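Local coordinates for putative nucleoprotein (Infectious salmon anemia virus, PDB 4EWC), which encapsidates the negative-strand viral RNA, shielding it from nucleases and forming the ribonucleoprotein that is the template for transcription and replication, at residues T570-E575 against S579-S584. Sequence-based numbering, arbitrary orientation.
Sequences TFMVGE and SAIVIS
Thr570 and Ile581 face each other as an antiparallel hydrogen-bonded pair, as do Met572 and Ser579, and between them Phe571 and Ala580 form a non-hydrogen-bonded pair: the two arms of a twisted β-hairpin in the C-terminal region of the nucleoprotein. The N-to-C directions of the short strand segments 570-574 and 579-583 make an angle of 136°, well short of the 180° of a flat antiparallel pair. The two bonds between Thr570 and Ile581 are nearly straight, Ile581 N to Thr570 O at 2.7 Å with 174° at the hydrogen. Nearer the turn, the bond from Ser579 N to Met572 O is more bent. In the middle pair the alpha carbons are drawn close, and Phe571 CA and Ala580 CA each point a hydrogen at a carbonyl oxygen of the opposite strand.

One face of the hairpin carries Thr570, Met572, Ser579 and Ile581. Met572 and Ile581 bring a flexible and a branched apolar chain to a buried patch, where both meet Asn462 of helix 457-463; the small polar Ser579 sits at the partly exposed end. The bent selenomethionine chain of Met572 crosses Ile581 at about a right angle, its CE reaching 3.9 Å from Ile581 CD1. Thr570 serves two environments: OG1, anti to the backbone N (chi1 -171°), hydrogen-bonds Glu500 in the adjoining strand 499-500, while the methyl CG2 packs 3.7 Å from Ile581 CG1. Beyond the register, Ile583 CD1 lies 3.6 Å from Thr570 CG2.

A second copy of the protein packs against 579-584, its Tyr470 OH hydrogen-bonding Val582 N. On the other face, CD2 and CE2 of Phe571 lie beside Ala580 N and CB, the small side chain of Ala580 allowing the ring this near. Ala580 CB makes an off-centre CH-pi contact, 4.2 Å from the centroid of the Phe571 ring and nearest to CE2.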
loop_
_atom_site.group_PDB
_atom_site.type_symbol
_atom_site.label_atom_id
_atom_site.label_comp_id
_atom_site.label_asym_id
_atom_site.label_seq_id
_atom_site.Cartn_x
_atom_site.Cartn_y
_atom_site.Cartn_z
ATOM N N THR A 570 -4.486 6.455 9.558
ATOM C CA THR A 570 -3.853 7.694 9.988
ATOM C C THR A 570 -4.156 8.837 8.995
ATOM O O THR A 570 -4.548 8.594 7.859
ATOM C CB THR A 570 -2.339 7.478 10.230
ATOM O OG1 THR A 570 -1.770 8.633 10.857
ATOM C CG2 THR A 570 -1.604 7.154 8.944
ATOM N N PHE A 571 -4.005 10.076 9.423
ATOM C CA PHE A 571 -4.373 11.188 8.574
ATOM C C PHE A 571 -3.154 11.894 8.033
ATOM O O PHE A 571 -2.221 12.190 8.772
ATOM C CB PHE A 571 -5.279 12.163 9.337
ATOM C CG PHE A 571 -6.632 11.601 9.651
ATOM C CD1 PHE A 571 -6.826 10.803 10.765
ATOM C CD2 PHE A 571 -7.705 11.837 8.811
ATOM C CE1 PHE A 571 -8.077 10.260 11.043
ATOM C CE2 PHE A 571 -8.962 11.300 9.086
ATOM C CZ PHE A 571 -9.140 10.519 10.198
HETATM N N MSE A 572 -3.150 12.123 6.724
HETATM C CA MSE A 572 -2.143 12.967 6.089
HETATM C C MSE A 572 -2.749 14.366 5.894
HETATM O O MSE A 572 -3.857 14.514 5.379
HETATM C CB MSE A 572 -1.726 12.392 4.748
HETATM C CG MSE A 572 -1.201 10.957 4.813
HETATM SE SE MSE A 572 0.377 10.856 6.022
HETATM C CE MSE A 572 -0.406 9.777 7.385
ATOM N N VAL A 573 -2.005 15.385 6.302
ATOM C CA VAL A 573 -2.521 16.739 6.360
ATOM C C VAL A 573 -1.899 17.626 5.283
ATOM O O VAL A 573 -0.680 17.737 5.188
ATOM C CB VAL A 573 -2.316 17.340 7.791
ATOM C CG1 VAL A 573 -2.704 18.767 7.843
ATOM C CG2 VAL A 573 -3.110 16.548 8.815
ATOM N N GLY A 574 -2.749 18.213 4.444
ATOM C CA GLY A 574 -2.332 19.257 3.523
ATOM C C GLY A 574 -2.951 20.574 3.974
ATOM O O GLY A 574 -3.778 20.608 4.886
ATOM N N GLU A 575 -2.561 21.673 3.349
ATOM C CA GLU A 575 -3.171 22.961 3.671
ATOM C C GLU A 575 -4.628 22.997 3.209
ATOM O O GLU A 575 -5.440 23.735 3.756
ATOM C CB GLU A 575 -2.393 24.073 2.992
ATOM C CG GLU A 575 -1.993 23.698 1.585
ATOM C CD GLU A 575 -1.270 24.810 0.889
ATOM O OE1 GLU A 575 -1.272 25.933 1.445
ATOM O OE2 GLU A 575 -0.708 24.564 -0.204
ATOM N N SER A 579 -6.680 13.978 5.306
ATOM C CA SER A 579 -7.090 12.772 4.567
ATOM C C SER A 579 -6.644 11.471 5.184
ATOM O O SER A 579 -5.458 11.264 5.406
ATOM C CB SER A 579 -6.569 12.807 3.127
ATOM O OG SER A 579 -7.380 11.993 2.326
ATOM N N ALA A 580 -7.587 10.572 5.414
ATOM C CA ALA A 580 -7.250 9.262 5.984
ATOM C C ALA A 580 -6.531 8.322 5.007
ATOM O O ALA A 580 -6.907 8.215 3.829
ATOM C CB ALA A 580 -8.489 8.591 6.539
ATOM N N ILE A 581 -5.481 7.663 5.498
ATOM C CA ILE A 581 -4.868 6.525 4.802
ATOM C C ILE A 581 -4.718 5.374 5.778
ATOM O O ILE A 581 -4.776 5.581 6.991
ATOM C CB ILE A 581 -3.465 6.839 4.207
ATOM C CG1 ILE A 581 -2.429 7.048 5.308
ATOM C CG2 ILE A 581 -3.523 8.026 3.242
ATOM C CD1 ILE A 581 -1.004 6.897 4.838
ATOM N N VAL A 582 -4.527 4.168 5.246
ATOM C CA VAL A 582 -4.250 2.980 6.059
ATOM C C VAL A 582 -2.759 2.653 6.078
ATOM O O VAL A 582 -2.121 2.536 5.036
ATOM C CB VAL A 582 -4.979 1.719 5.513
ATOM C CG1 VAL A 582 -4.365 0.449 6.103
ATOM C CG2 VAL A 582 -6.463 1.781 5.786
ATOM N N ILE A 583 -2.196 2.492 7.263
ATOM C CA ILE A 583 -0.832 1.977 7.341
ATOM C C ILE A 583 -0.908 0.452 7.167
ATOM O O ILE A 583 -1.359 -0.272 8.065
ATOM C CB ILE A 583 -0.152 2.367 8.677
ATOM C CG1 ILE A 583 -0.204 3.875 8.854
ATOM C CG2 ILE A 583 1.285 1.905 8.727
ATOM C CD1 ILE A 583 0.083 4.323 10.273
ATOM N N SER A 584 -0.489 -0.012 5.994
ATOM C CA SER A 584 -0.658 -1.407 5.594
ATOM C C SER A 584 0.284 -2.357 6.305
ATOM O O SER A 584 -0.050 -3.520 6.530
ATOM C CB SER A 584 -0.448 -1.566 4.085
ATOM O OG SER A 584 0.806 -1.046 3.704
#